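Local coordinates for protein AlkZ (Streptomyces sahachiroi, PDB 5UUJ) that belongs to the AlkZ-like family of DNA glycosylases, helix-rich proteins grouped with the helix-turn-helix clan, at residues A78-L83 / L231-T236. Numbering follows the deposited sequence.
Sequences AMRGTL and LSLNST
Arg-80 and Met-79, in the tight loop between strands 74-77 and 83-86, dock against Leu-231 at the C-terminal end of helix 224-232 of this AlkZ-like glycosylase fold. The one hydrogen bond across the contact runs from Arg-80 N to Leu-231 O at 3.0 Å, a bent bond with 140° at the hydrogen and the donor well out of the carbonyl plane. Met-79 CA also comes within 3.5 Å of Leu-231 O, a weak CA-H...O contact beside the N-H bond.

The tight part gathers around Leu-231. Arg-80 CG lies 3.8 Å from Leu-231 O, and Met-79 CB and CG close on the same oxygen. Met-79 is modelled as selenomethionine; its CG sits 4.0 Å from Leu-231 CD1, while bends at chi2 (66°) and chi3 lead SE and CE away from this helix end. Leu-97 and Met-98 of helix 91-100 also touch Leu-231, whose side chain is buried.

Toward solvent the packing thins to one touch between Arg-80 and the exposed Leu-233, whose side chains meet at about a right angle, CD to CD2 at 3.9 Å. A bend at chi3 (-57°) turns the arginine chain at NE, and the guanidinium is gripped at two points: NH1 by Trp-230 O, NH2 by Gln-41 OE1. Leu-233, with positive phi, lies inside an ST motif in which Ser-235 N donates to Ser-232 OG, itself also hydrogen-bonded to Asp-228 OD1. Within the loop, Met-79 O accepts from Thr-82 N and, nearly along the C=O axis, from Thr-82 OG1 at 3.1 Å.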
ATOM      1  N   ALA A  78      -7.215  -1.055  -4.056  1.00 15.36           N
ATOM      2  CA  ALA A  78      -6.227  -0.999  -5.122  1.00 15.47           C
ATOM      3  C   ALA A  78      -5.390  -2.283  -5.144  1.00 15.60           C
ATOM      4  O   ALA A  78      -5.923  -3.364  -5.410  1.00 15.68           O
ATOM      5  CB  ALA A  78      -5.340   0.232  -4.955  1.00 15.49           C
HETATM    6  N   MSE A  79      -4.093  -2.169  -4.858  1.00 15.70           N
HETATM    7  CA  MSE A  79      -3.171  -3.298  -5.000  1.00 16.02           C
HETATM    8  C   MSE A  79      -3.586  -4.507  -4.168  1.00 16.10           C
HETATM    9  O   MSE A  79      -3.900  -4.382  -2.983  1.00 15.96           O
HETATM   10  CB  MSE A  79      -1.751  -2.883  -4.615  1.00 16.18           C
HETATM   11  CG  MSE A  79      -0.974  -2.233  -5.751  1.00 16.45           C
HETATM   12 SE   MSE A  79      -1.719  -0.514  -6.312  1.00 31.62          SE
HETATM   13  CE  MSE A  79      -1.480   0.422  -4.613  1.00 15.88           C
ATOM     14  N   ARG A  80      -3.586  -5.672  -4.812  1.00 16.42           N
ATOM     15  CA  ARG A  80      -3.939  -6.935  -4.166  1.00 16.69           C
ATOM     16  C   ARG A  80      -5.371  -6.911  -3.626  1.00 16.44           C
ATOM     17  O   ARG A  80      -5.751  -7.749  -2.813  1.00 16.69           O
ATOM     18  CB  ARG A  80      -2.946  -7.251  -3.042  1.00 16.98           C
ATOM     19  CG  ARG A  80      -1.486  -7.200  -3.491  1.00 20.45           C
ATOM     20  CD  ARG A  80      -0.507  -7.477  -2.357  1.00 17.65           C
ATOM     21  NE  ARG A  80      -0.677  -6.557  -1.232  1.00 22.21           N
ATOM     22  CZ  ARG A  80      -0.202  -5.314  -1.182  1.00 21.58           C
ATOM     23  NH1 ARG A  80       0.479  -4.800  -2.201  1.00 16.92           N
ATOM     24  NH2 ARG A  80      -0.418  -4.574  -0.103  1.00 27.82           N
ATOM     25  N   GLY A  81      -6.161  -5.947  -4.089  1.00 16.07           N
ATOM     26  CA  GLY A  81      -7.548  -5.832  -3.680  1.00 15.94           C
ATOM     27  C   GLY A  81      -7.755  -5.273  -2.283  1.00 15.89           C
ATOM     28  O   GLY A  81      -8.877  -5.277  -1.780  1.00 15.96           O
ATOM     29  N   THR A  82      -6.689  -4.789  -1.650  1.00 15.86           N
ATOM     30  CA  THR A  82      -6.795  -4.264  -0.290  1.00 17.58           C
ATOM     31  C   THR A  82      -7.033  -2.755  -0.286  1.00 15.90           C
ATOM     32  O   THR A  82      -6.665  -2.047  -1.227  1.00 15.63           O
ATOM     33  CB  THR A  82      -5.532  -4.565   0.542  1.00 16.03           C
ATOM     34  OG1 THR A  82      -4.410  -3.879  -0.016  1.00 18.47           O
ATOM     35  CG2 THR A  82      -5.245  -6.060   0.575  1.00 16.49           C
ATOM     36  N   LEU A  83      -7.649  -2.276   0.788  1.00 15.68           N
ATOM     37  CA  LEU A  83      -7.942  -0.861   0.957  1.00 16.46           C
ATOM     38  C   LEU A  83      -6.665  -0.039   1.093  1.00 15.39           C
ATOM     39  O   LEU A  83      -5.838  -0.310   1.962  1.00 15.43           O
ATOM     40  CB  LEU A  83      -8.829  -0.659   2.186  1.00 20.14           C
ATOM     41  CG  LEU A  83      -9.370   0.751   2.415  1.00 22.94           C
ATOM     42  CD1 LEU A  83     -10.323   1.140   1.298  1.00 17.31           C
ATOM     43  CD2 LEU A  83     -10.056   0.835   3.771  1.00 16.40           C
ATOM     44  N   LEU A 231       1.860  -5.818  -6.826  1.00 14.42           N
ATOM     45  CA  LEU A 231       0.697  -5.303  -7.537  1.00 14.23           C
ATOM     46  C   LEU A 231      -0.542  -6.171  -7.349  1.00 14.51           C
ATOM     47  O   LEU A 231      -1.609  -5.665  -7.004  1.00 14.36           O
ATOM     48  CB  LEU A 231       1.002  -5.180  -9.034  1.00 16.16           C
ATOM     49  CG  LEU A 231      -0.109  -4.577  -9.900  1.00 12.99           C
ATOM     50  CD1 LEU A 231      -0.284  -3.089  -9.613  1.00 12.17           C
ATOM     51  CD2 LEU A 231       0.174  -4.809 -11.376  1.00 15.00           C
ATOM     52  N   SER A 232      -0.403  -7.475  -7.577  1.00 12.98           N
ATOM     53  CA  SER A 232      -1.570  -8.340  -7.717  1.00 13.61           C
ATOM     54  C   SER A 232      -1.341  -9.790  -7.301  1.00 14.30           C
ATOM     55  O   SER A 232      -2.092 -10.671  -7.712  1.00 17.91           O
ATOM     56  CB  SER A 232      -2.037  -8.316  -9.170  1.00 13.97           C
ATOM     57  OG  SER A 232      -1.091  -8.960 -10.002  1.00 14.31           O
ATOM     58  N   LEU A 233      -0.321 -10.037  -6.486  1.00 18.50           N
ATOM     59  CA  LEU A 233       0.069 -11.400  -6.135  1.00 21.64           C
ATOM     60  C   LEU A 233       0.288 -12.225  -7.402  1.00 18.89           C
ATOM     61  O   LEU A 233      -0.197 -13.352  -7.522  1.00 16.47           O
ATOM     62  CB  LEU A 233      -0.985 -12.060  -5.236  1.00 16.01           C
ATOM     63  CG  LEU A 233      -1.261 -11.376  -3.894  1.00 25.08           C
ATOM     64  CD1 LEU A 233      -2.349 -12.118  -3.126  1.00 25.96           C
ATOM     65  CD2 LEU A 233       0.005 -11.282  -3.054  1.00 26.79           C
ATOM     66  N   ASN A 234       1.006 -11.631  -8.351  1.00 17.54           N
ATOM     67  CA  ASN A 234       1.386 -12.294  -9.598  1.00 19.63           C
ATOM     68  C   ASN A 234       0.195 -12.763 -10.437  1.00 19.43           C
ATOM     69  O   ASN A 234       0.160 -13.904 -10.895  1.00 19.25           O
ATOM     70  CB  ASN A 234       2.311 -13.477  -9.300  1.00 16.36           C
ATOM     71  CG  ASN A 234       3.643 -13.034  -8.720  1.00 20.77           C
ATOM     72  OD1 ASN A 234       4.513 -12.546  -9.441  1.00 19.48           O
ATOM     73  ND2 ASN A 234       3.806 -13.198  -7.414  1.00 15.78           N
ATOM     74  N   SER A 235      -0.762 -11.864 -10.653  1.00 19.78           N
ATOM     75  CA  SER A 235      -1.963 -12.184 -11.420  1.00 16.96           C
ATOM     76  C   SER A 235      -1.903 -11.651 -12.851  1.00 17.31           C
ATOM     77  O   SER A 235      -2.751 -11.989 -13.676  1.00 21.93           O
ATOM     78  CB  SER A 235      -3.202 -11.623 -10.716  1.00 17.61           C
ATOM     79  OG  SER A 235      -3.340 -12.169  -9.416  1.00 17.91           O
ATOM     80  N   THR A 236      -0.906 -10.822 -13.148  1.00 21.82           N
ATOM     81  CA  THR A 236      -0.792 -10.218 -14.475  1.00 19.09           C
ATOM     82  C   THR A 236      -0.147 -11.174 -15.478  1.00 18.19           C
ATOM     83  O   THR A 236       0.742 -11.951 -15.129  1.00 18.84           O
ATOM     84  CB  THR A 236       0.029  -8.909 -14.432  1.00 16.27           C
ATOM     85  OG1 THR A 236      -0.525  -8.024 -13.451  1.00 15.36           O
ATOM     86  CG2 THR A 236       0.022  -8.214 -15.793  1.00 16.99           C
TER